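PDB 2GBW: biphenyl 2,3-Dioxygenase Beta Subunit from Sphingobium yanoikuyae, which forms, together with the alpha subunit, a Rieske non-heme iron oxygenase that probably carries out the dioxygenation of biphenyl. Local coordinates for residues B[92-98]-B[125-129]; B[45-51]-B[62-66]; B[37-41]-B[151-155]. Where two conformers were deposited one is given. Residues are numbered along the deposited sequence.

Following the chain from the N terminus, segment 37-41, which runs from the end of helix 32-38 into strand 40-41, opens contact 3, whose partner on strand 150-160 arrives 110 residues later. The other two contacts nest inside this long loop, one after the other. Contact 2 closes a short irregular excursion between strands 44-49 and 71-73; contact 1 then joins the approach to strand 98-112 with the end of strand 115-128, enclosing a hairpin. All three reach the same mixed sheet. Contacts 2 and 3 touch, His45 N lying 3.2 Å from Phe154 O in a probable hydrogen bond, whereas contact 1 lies about 26 Å from contact 3 and 27 Å from contact 2, centre to centre.

Contact 1: residues B[92-98]-B[125-129]; sequences MEDPPSK and YRNRR
At the open end of the hairpin of strands 98-112 and 115-128, in the large sheet of this NTF2-like fold, the loop leading into the first strand folds against the end of the second. Lys98 and Asn127 form an antiparallel hydrogen-bonded pair, CA-CA 5.2 Å: Lys98 N donates to Asn127 O (2.9 Å) and Asn127 N to Lys98 O (3.1 Å). Lys98 CB shares a face with Asn127 CB (4.3 Å), and its NZ is hydrogen-bonded to Leu160 O of a second beta subunit. From Met92, in 3-10 conformation, the chain loops through a cis peptide before Pro95 to Lys98. Arg128 (chi1 p, chi2 t, chi3 m, chi4 -90°) reaches back to the start of that loop: its NH2 donates to Met92 O at 2.9 Å, while Met92 CE covers one guanidinium face, 3.7 Å from Arg128 CZ. Arg128 also has salt bridges to Glu132 and an acidic side chain of the alpha subunit. Arg129, at positive phi (51°), leaves the strand; its NH1 donates to Asp94 O (2.9 Å). An acidic alpha-subunit side chain pairs with its NE. Ser97 CB packs 3.8 Å from Arg128 CB, and OG donates to Glu93 OE2 at 2.7 Å.

Contact 2: residues B[45-51]-B[62-66]; sequences HYWMPIY and DPTPD
Residues 45-49 make up nearly all of strand 44-49, and the chain continues nearly straight through Ile50 and Tyr51. Segment 62-66 comes back obliquely across it, without beta pairing: Asp62 and Pro63 (phi/psi -59°/137°) are in polyproline II conformation and Thr64 is extended, and Pro65 (-61°/-8°) and Asp66 (-92°/3°) bend into a turn. The CA atoms of Trp47 and Pro65 are 7.5 Å apart, those of Pro49 and Pro63 6.5 Å. Strand alternation directs His45, Trp47 and Pro49 toward the loop and leaves Tyr46 and Met48 out of its reach. Pro65 lies over one face of the Trp47 indole (chi1 t, chi2 33°) in a CH-pi contact, its CG 3.8 Å from the centroid of the six-membered ring and 6° off its normal; Trp47 CZ2 approaches Thr64 C to 3.4 Å. Thr64 OG1 accepts from Asp66 N (3.2 Å), an ST turn that shapes the bend at Pro65. This proline-rich return covers strand 44-49 of the NTF2-like sheet just before strand 71-73 joins its edge. Pro63 CG lies over one face of the Tyr51 ring (chi1 m), 3.9 Å from its centroid, a second CH-pi contact, and 4.0 Å from Pro49 CB. Two waters link the segments: one accepts from Trp47 NE1 (2.9 Å) and lies 2.8 Å from Thr64 O; the other lies 2.8 Å from Tyr51 OH and donates to Pro63 O (2.8 Å). His45 CE1 meets Pro65 CG at 3.7 Å. His45 is a zinc ligand seen for this protein, though none is bound here; its NE2 is hydrogen-bonded to Asn72 OD1.

Contact 3: residues B[37-41]-B[151-155]; sequences QGMVA and FKVFR
Lys152 lays its extended side chain (chi1 m, then t throughout) across the end of helix 32-38, with CE 3.5 Å from Gly38 O and NZ donating to Gln37 O at 3.2 Å, so that its charge meets a carbonyl at the helix C terminus. At its base, Lys152 CB touches Ala41 CB at 4.1 Å. After the helix the short, weakly bonded strand 40-41 runs parallel to strand 150-160, with Val40 bridged to Val153 (CA-CA 5.0 Å): Val153 N donates to Met39 O and Ala41 N to Val153 O, both 2.9 Å. Val40 CG2 and Val153 CG1 meet at 4.1 Å on one face, and Ala41 CB packs on Phe154 CB at 3.8 Å. Phe154 and Arg155 form a classic beta bulge opposite Lys143. In this NTF2-like fold the bridge joins the end of helix 32-38 to the large sheet: Met39 and Phe151 lean on helix 10-28, Phe151 near His19, a zinc ligand in this protein although no zinc is bound here, while Ala41, Val153 and Phe154 pack against strand 132-147.

Contact 1: residues B[92-98]-B[125-129]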
loop_
_atom_site.group_PDB
_atom_site.type_symbol
_atom_site.label_atom_id
_atom_site.label_comp_id
_atom_site.label_asym_id
_atom_site.label_seq_id
_atom_site.Cartn_x
_atom_site.Cartn_y
_atom_site.Cartn_z
ATOM N N MET B 92 -20.972 4.572 12.294
ATOM C CA MET B 92 -19.545 4.564 11.913
ATOM C C MET B 92 -18.635 5.166 12.965
ATOM O O MET B 92 -17.472 4.804 13.015
ATOM C CB MET B 92 -19.279 5.356 10.622
ATOM C CG MET B 92 -19.355 4.548 9.409
ATOM S SD MET B 92 -18.800 5.528 8.002
ATOM C CE MET B 92 -17.031 5.650 8.272
ATOM N N GLU B 93 -19.147 6.119 13.753
ATOM C CA GLU B 93 -18.416 6.756 14.832
ATOM C C GLU B 93 -18.739 6.188 16.184
ATOM O O GLU B 93 -18.614 6.889 17.197
ATOM C CB GLU B 93 -18.714 8.239 14.867
ATOM C CG GLU B 93 -18.053 8.983 13.792
ATOM C CD GLU B 93 -16.551 8.997 13.984
ATOM O OE1 GLU B 93 -16.053 9.639 14.952
ATOM O OE2 GLU B 93 -15.894 8.345 13.153
ATOM N N ASP B 94 -19.143 4.926 16.218
ATOM C CA ASP B 94 -19.304 4.247 17.485
ATOM C C ASP B 94 -18.248 3.136 17.563
ATOM O O ASP B 94 -18.435 2.069 16.979
ATOM C CB ASP B 94 -20.726 3.734 17.641
ATOM C CG ASP B 94 -20.994 3.135 19.013
ATOM O OD1 ASP B 94 -20.156 3.331 19.906
ATOM O OD2 ASP B 94 -22.031 2.423 19.175
ATOM N N PRO B 95 -17.135 3.379 18.299
ATOM C CA PRO B 95 -16.764 4.592 19.033
ATOM C C PRO B 95 -16.121 5.595 18.110
ATOM O O PRO B 95 -15.857 5.282 16.980
ATOM C CB PRO B 95 -15.745 4.090 20.043
ATOM C CG PRO B 95 -15.074 2.928 19.277
ATOM C CD PRO B 95 -16.149 2.301 18.475
ATOM N N PRO B 96 -15.923 6.828 18.575
ATOM C CA PRO B 96 -15.359 7.765 17.615
ATOM C C PRO B 96 -13.991 7.303 17.049
ATOM O O PRO B 96 -13.181 6.669 17.736
ATOM C CB PRO B 96 -15.240 9.067 18.413
ATOM C CG PRO B 96 -16.194 8.925 19.529
ATOM C CD PRO B 96 -16.220 7.453 19.863
ATOM N N SER B 97 -13.789 7.565 15.777
ATOM C CA SER B 97 -12.502 7.317 15.148
ATOM C C SER B 97 -11.483 8.297 15.756
ATOM O O SER B 97 -11.840 9.275 16.446
ATOM C CB SER B 97 -12.614 7.495 13.664
ATOM O OG SER B 97 -13.208 8.706 13.346
ATOM N N LYS B 98 -10.228 7.979 15.535
ATOM C CA LYS B 98 -9.116 8.725 16.074
ATOM C C LYS B 98 -8.562 9.672 15.022
ATOM O O LYS B 98 -8.546 9.333 13.831
ATOM C CB LYS B 98 -8.042 7.738 16.489
ATOM C CG LYS B 98 -8.436 6.921 17.696
ATOM C CD LYS B 98 -7.201 6.482 18.471
ATOM C CE LYS B 98 -7.518 6.012 19.940
ATOM N NZ LYS B 98 -6.293 5.438 20.679
ATOM N N TYR B 125 -3.560 12.595 10.325
ATOM C CA TYR B 125 -3.534 11.160 10.400
ATOM C C TYR B 125 -4.798 10.669 11.109
ATOM O O TYR B 125 -5.065 11.034 12.232
ATOM C CB TYR B 125 -2.316 10.661 11.207
ATOM C CG TYR B 125 -1.270 10.002 10.412
ATOM C CD1 TYR B 125 -0.304 10.749 9.768
ATOM C CD2 TYR B 125 -1.232 8.635 10.304
ATOM C CE1 TYR B 125 0.659 10.140 8.998
ATOM C CE2 TYR B 125 -0.263 8.025 9.574
ATOM C CZ TYR B 125 0.674 8.798 8.913
ATOM O OH TYR B 125 1.625 8.192 8.131
ATOM N N ARG B 126 -5.493 9.743 10.460
ATOM C CA ARG B 126 -6.737 9.176 10.961
ATOM C C ARG B 126 -6.653 7.661 11.063
ATOM O O ARG B 126 -6.132 6.998 10.150
ATOM C CB ARG B 126 -7.914 9.533 10.047
ATOM C CG ARG B 126 -8.076 11.031 9.705
ATOM C CD ARG B 126 -9.214 11.260 8.683
ATOM N NE ARG B 126 -10.548 11.188 9.259
ATOM C CZ ARG B 126 -11.693 11.185 8.575
ATOM N NH1 ARG B 126 -11.672 11.077 7.251
ATOM N NH2 ARG B 126 -12.857 11.186 9.205
ATOM N N ASN B 127 -7.178 7.107 12.160
ATOM C CA ASN B 127 -7.251 5.649 12.372
ATOM C C ASN B 127 -8.635 5.281 12.823
ATOM O O ASN B 127 -9.283 6.052 13.541
ATOM C CB ASN B 127 -6.269 5.241 13.489
ATOM C CG ASN B 127 -4.844 5.297 13.058
ATOM O OD1 ASN B 127 -4.224 6.376 13.094
ATOM N ND2 ASN B 127 -4.292 4.154 12.658
ATOM N N ARG B 128 -9.127 4.145 12.336
ATOM C CA ARG B 128 -10.380 3.621 12.845
ATOM C C ARG B 128 -10.387 2.113 12.706
ATOM O O ARG B 128 -9.516 1.519 12.037
ATOM C CB ARG B 128 -11.581 4.212 12.110
ATOM C CG ARG B 128 -11.645 3.849 10.631
ATOM C CD ARG B 128 -12.833 4.589 9.915
ATOM N NE ARG B 128 -14.115 4.331 10.590
ATOM C CZ ARG B 128 -14.922 3.338 10.306
ATOM N NH1 ARG B 128 -14.617 2.475 9.331
ATOM N NH2 ARG B 128 -16.036 3.187 11.010
ATOM N N ARG B 129 -11.314 1.554 13.463
ATOM C CA ARG B 129 -11.529 0.108 13.533
ATOM C C ARG B 129 -10.183 -0.576 13.805
ATOM O O ARG B 129 -9.516 -0.184 14.766
ATOM C CB ARG B 129 -12.243 -0.342 12.284
ATOM C CG ARG B 129 -13.674 0.272 12.105
ATOM C CD ARG B 129 -14.614 -0.033 13.274
ATOM N NE ARG B 129 -15.994 0.426 12.927
ATOM C CZ ARG B 129 -16.892 0.860 13.795
ATOM N NH1 ARG B 129 -16.606 0.914 15.104
ATOM N NH2 ARG B 129 -18.078 1.293 13.369
HETATM O O HOH W 1 -10.665 10.026 12.076
HETATM O O HOH W 2 -12.407 11.823 12.037
#

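Contact 2: residues B[45-51]-B[62-66]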
loop_
_atom_site.group_PDB
_atom_site.type_symbol
_atom_site.label_atom_id
_atom_site.label_comp_id
_atom_site.label_asym_id
_atom_site.label_seq_id
_atom_site.Cartn_x
_atom_site.Cartn_y
_atom_site.Cartn_z
ATOM N N HIS B 45 -16.410 32.212 7.023
ATOM C CA HIS B 45 -16.598 31.428 5.798
ATOM C C HIS B 45 -15.540 30.366 5.843
ATOM O O HIS B 45 -14.365 30.672 5.879
ATOM C CB HIS B 45 -16.446 32.283 4.547
ATOM C CG HIS B 45 -16.679 31.525 3.272
ATOM N ND1 HIS B 45 -15.890 31.699 2.154
ATOM C CD2 HIS B 45 -17.569 30.562 2.967
ATOM C CE1 HIS B 45 -16.310 30.883 1.202
ATOM N NE2 HIS B 45 -17.316 30.170 1.675
ATOM N N TYR B 46 -15.985 29.108 5.807
ATOM C CA TYR B 46 -15.141 27.956 5.935
ATOM C C TYR B 46 -15.250 27.237 4.599
ATOM O O TYR B 46 -16.325 26.774 4.235
ATOM C CB TYR B 46 -15.685 27.128 7.084
ATOM C CG TYR B 46 -14.858 25.963 7.493
ATOM C CD1 TYR B 46 -14.850 24.827 6.708
ATOM C CD2 TYR B 46 -14.081 25.976 8.666
ATOM C CE1 TYR B 46 -14.146 23.722 7.072
ATOM C CE2 TYR B 46 -13.324 24.844 9.028
ATOM C CZ TYR B 46 -13.377 23.736 8.229
ATOM O OH TYR B 46 -12.661 22.588 8.538
ATOM N N TRP B 47 -14.146 27.201 3.851
ATOM C CA TRP B 47 -14.157 26.916 2.420
ATOM C C TRP B 47 -13.026 25.960 2.018
ATOM O O TRP B 47 -11.879 26.207 2.309
ATOM C CB TRP B 47 -14.070 28.228 1.671
ATOM C CG TRP B 47 -14.039 28.165 0.215
ATOM C CD1 TRP B 47 -14.658 27.261 -0.585
ATOM C CD2 TRP B 47 -13.342 29.057 -0.629
ATOM N NE1 TRP B 47 -14.385 27.544 -1.903
ATOM C CE2 TRP B 47 -13.591 28.664 -1.950
ATOM C CE3 TRP B 47 -12.543 30.191 -0.384
ATOM C CZ2 TRP B 47 -13.031 29.326 -3.037
ATOM C CZ3 TRP B 47 -11.983 30.854 -1.471
ATOM C CH2 TRP B 47 -12.242 30.401 -2.780
ATOM N N MET B 48 -13.410 24.857 1.379
ATOM C CA MET B 48 -12.484 23.838 0.832
ATOM C C MET B 48 -12.823 23.588 -0.656
ATOM O O MET B 48 -13.649 22.738 -0.985
ATOM C CB MET B 48 -12.547 22.529 1.622
ATOM C CG MET B 48 -11.518 21.404 1.161
ATOM S SD MET B 48 -11.783 19.848 2.038
ATOM C CE MET B 48 -11.124 20.339 3.685
ATOM N N PRO B 49 -12.203 24.353 -1.564
ATOM C CA PRO B 49 -12.539 24.286 -3.002
ATOM C C PRO B 49 -12.146 23.006 -3.602
ATOM O O PRO B 49 -11.252 22.344 -3.097
ATOM C CB PRO B 49 -11.710 25.397 -3.639
ATOM C CG PRO B 49 -11.021 26.059 -2.568
ATOM C CD PRO B 49 -11.246 25.424 -1.263
ATOM N N ILE B 50 -12.807 22.665 -4.710
ATOM C CA ILE B 50 -12.362 21.532 -5.553
ATOM C C ILE B 50 -11.481 22.128 -6.661
ATOM O O ILE B 50 -11.940 22.913 -7.484
ATOM C CB ILE B 50 -13.541 20.778 -6.153
ATOM C CG1 ILE B 50 -14.343 20.092 -5.051
ATOM C CG2 ILE B 50 -13.040 19.786 -7.172
ATOM C CD1 ILE B 50 -15.756 19.982 -5.401
ATOM N N TYR B 51 -10.197 21.774 -6.644
ATOM C CA TYR B 51 -9.254 22.204 -7.666
ATOM C C TYR B 51 -9.081 21.091 -8.718
ATOM O O TYR B 51 -8.668 19.972 -8.417
ATOM C CB TYR B 51 -7.907 22.477 -7.060
ATOM C CG TYR B 51 -7.860 23.752 -6.277
ATOM C CD1 TYR B 51 -7.634 24.956 -6.907
ATOM C CD2 TYR B 51 -8.026 23.733 -4.908
ATOM C CE1 TYR B 51 -7.574 26.124 -6.171
ATOM C CE2 TYR B 51 -7.976 24.880 -4.182
ATOM C CZ TYR B 51 -7.775 26.054 -4.797
ATOM O OH TYR B 51 -7.709 27.219 -4.023
ATOM N N ASP B 62 -9.163 30.660 -11.082
ATOM C CA ASP B 62 -9.192 29.761 -9.936
ATOM C C ASP B 62 -10.595 29.650 -9.351
ATOM O O ASP B 62 -11.432 30.541 -9.540
ATOM C CB ASP B 62 -8.244 30.290 -8.842
ATOM C CG ASP B 62 -6.786 29.944 -9.101
ATOM O OD1 ASP B 62 -6.474 28.845 -9.626
ATOM O OD2 ASP B 62 -5.930 30.780 -8.742
ATOM N N PRO B 63 -10.871 28.548 -8.633
ATOM C CA PRO B 63 -12.180 28.468 -8.000
ATOM C C PRO B 63 -12.472 29.589 -7.020
ATOM O O PRO B 63 -11.592 30.015 -6.251
ATOM C CB PRO B 63 -12.166 27.121 -7.258
ATOM C CG PRO B 63 -10.796 26.578 -7.366
ATOM C CD PRO B 63 -10.047 27.347 -8.418
ATOM N N THR B 64 -13.701 30.079 -7.116
ATOM C CA THR B 64 -14.268 31.014 -6.179
ATOM C C THR B 64 -15.359 30.315 -5.370
ATOM O O THR B 64 -15.726 29.159 -5.666
ATOM C CB THR B 64 -14.916 32.196 -6.902
ATOM O OG1 THR B 64 -16.121 31.718 -7.542
ATOM C CG2 THR B 64 -13.923 32.810 -7.898
ATOM N N PRO B 65 -15.875 30.992 -4.325
ATOM C CA PRO B 65 -16.967 30.498 -3.526
ATOM C C PRO B 65 -18.264 30.272 -4.282
ATOM O O PRO B 65 -19.147 29.608 -3.742
ATOM C CB PRO B 65 -17.098 31.584 -2.426
ATOM C CG PRO B 65 -15.773 32.036 -2.275
ATOM C CD PRO B 65 -15.351 32.215 -3.715
ATOM N N ASP B 66 -18.361 30.690 -5.549
ATOM C CA ASP B 66 -19.551 30.397 -6.341
ATOM C C ASP B 66 -19.385 29.085 -7.117
ATOM O O ASP B 66 -20.273 28.676 -7.869
ATOM C CB ASP B 66 -19.840 31.531 -7.329
ATOM C CG ASP B 66 -21.195 31.382 -8.029
ATOM O OD1 ASP B 66 -22.240 31.263 -7.329
ATOM O OD2 ASP B 66 -21.231 31.319 -9.290
HETATM O O HOH W 3 -14.964 26.689 -4.563
HETATM O O HOH W 4 -9.059 29.356 -5.173
#

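Contact 3: residues B[37-41]-B[151-155]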
loop_
_atom_site.group_PDB
_atom_site.type_symbol
_atom_site.label_atom_id
_atom_site.label_comp_id
_atom_site.label_asym_id
_atom_site.label_seq_id
_atom_site.Cartn_x
_atom_site.Cartn_y
_atom_site.Cartn_z
ATOM N N GLN B 37 -17.744 28.039 19.585
ATOM C CA GLN B 37 -18.013 29.197 20.466
ATOM C C GLN B 37 -16.815 30.100 20.620
ATOM O O GLN B 37 -16.898 31.283 20.322
ATOM C CB GLN B 37 -18.429 28.721 21.862
ATOM C CG GLN B 37 -19.642 27.839 21.858
ATOM C CD GLN B 37 -20.325 27.715 23.222
ATOM O OE1 GLN B 37 -20.188 28.606 24.105
ATOM N NE2 GLN B 37 -21.088 26.614 23.402
ATOM N N GLY B 38 -15.699 29.512 21.054
ATOM C CA GLY B 38 -14.506 30.216 21.422
ATOM C C GLY B 38 -13.444 30.473 20.368
ATOM O O GLY B 38 -12.597 31.354 20.590
ATOM N N MET B 39 -13.438 29.717 19.260
ATOM C CA MET B 39 -12.376 29.861 18.267
ATOM C C MET B 39 -12.848 30.282 16.872
ATOM O O MET B 39 -12.025 30.611 16.028
ATOM C CB MET B 39 -11.529 28.583 18.215
ATOM C CG MET B 39 -11.013 28.150 19.596
ATOM S SD MET B 39 -9.823 26.771 19.680
ATOM C CE MET B 39 -10.832 25.289 19.686
ATOM N N VAL B 40 -14.148 30.305 16.641
ATOM C CA VAL B 40 -14.705 30.611 15.317
ATOM C C VAL B 40 -15.645 31.790 15.405
ATOM O O VAL B 40 -16.510 31.827 16.267
ATOM C CB VAL B 40 -15.471 29.388 14.723
ATOM C CG1 VAL B 40 -16.096 29.720 13.335
ATOM C CG2 VAL B 40 -14.564 28.145 14.630
ATOM N N ALA B 41 -15.416 32.782 14.545
ATOM C CA ALA B 41 -16.187 34.012 14.525
ATOM C C ALA B 41 -17.518 33.764 13.846
ATOM O O ALA B 41 -17.638 32.896 12.989
ATOM C CB ALA B 41 -15.416 35.086 13.755
ATOM N N PHE B 151 -7.835 34.612 19.765
ATOM C CA PHE B 151 -8.193 34.887 18.379
ATOM C C PHE B 151 -9.447 34.126 18.034
ATOM O O PHE B 151 -9.747 33.134 18.685
ATOM C CB PHE B 151 -7.080 34.387 17.437
ATOM C CG PHE B 151 -5.759 35.015 17.716
ATOM C CD1 PHE B 151 -4.902 34.455 18.653
ATOM C CD2 PHE B 151 -5.406 36.214 17.110
ATOM C CE1 PHE B 151 -3.692 35.052 18.948
ATOM C CE2 PHE B 151 -4.209 36.844 17.424
ATOM C CZ PHE B 151 -3.336 36.238 18.325
ATOM N N LYS B 152 -10.160 34.586 16.998
ATOM C CA LYS B 152 -11.137 33.778 16.291
ATOM C C LYS B 152 -10.909 33.810 14.799
ATOM O O LYS B 152 -10.523 34.820 14.254
ATOM C CB LYS B 152 -12.549 34.252 16.617
ATOM C CG LYS B 152 -12.940 33.975 18.080
ATOM C CD LYS B 152 -14.412 34.298 18.348
ATOM C CE LYS B 152 -14.783 33.960 19.789
ATOM N NZ LYS B 152 -16.176 34.374 20.125
ATOM N N VAL B 153 -11.182 32.695 14.118
ATOM C CA VAL B 153 -11.030 32.688 12.669
ATOM C C VAL B 153 -12.335 33.197 12.039
ATOM O O VAL B 153 -13.440 32.820 12.472
ATOM C CB VAL B 153 -10.599 31.291 12.159
ATOM C CG1 VAL B 153 -11.654 30.194 12.507
ATOM C CG2 VAL B 153 -10.342 31.282 10.616
ATOM N N PHE B 154 -12.211 34.083 11.053
ATOM C CA PHE B 154 -13.363 34.555 10.305
ATOM C C PHE B 154 -13.263 34.206 8.830
ATOM O O PHE B 154 -14.252 34.288 8.112
ATOM C CB PHE B 154 -13.688 36.045 10.566
ATOM C CG PHE B 154 -12.665 37.047 10.016
ATOM C CD1 PHE B 154 -11.543 37.378 10.755
ATOM C CD2 PHE B 154 -12.836 37.635 8.762
ATOM C CE1 PHE B 154 -10.599 38.279 10.273
ATOM C CE2 PHE B 154 -11.864 38.580 8.271
ATOM C CZ PHE B 154 -10.759 38.861 9.037
ATOM N N ARG B 155 -12.106 33.734 8.364
ATOM C CA ARG B 155 -12.053 33.141 7.016
ATOM C C ARG B 155 -11.087 31.996 7.064
ATOM O O ARG B 155 -10.023 32.136 7.641
ATOM C CB ARG B 155 -11.541 34.165 5.986
ATOM C CG ARG B 155 -12.437 35.414 5.782
ATOM C CD ARG B 155 -13.626 34.977 4.947
ATOM N NE ARG B 155 -14.535 36.053 4.546
ATOM C CZ ARG B 155 -15.403 36.668 5.343
ATOM N NH1 ARG B 155 -15.499 36.358 6.632
ATOM N NH2 ARG B 155 -16.155 37.651 4.842
HETATM O O HOH W 5 -10.134 32.187 20.925
#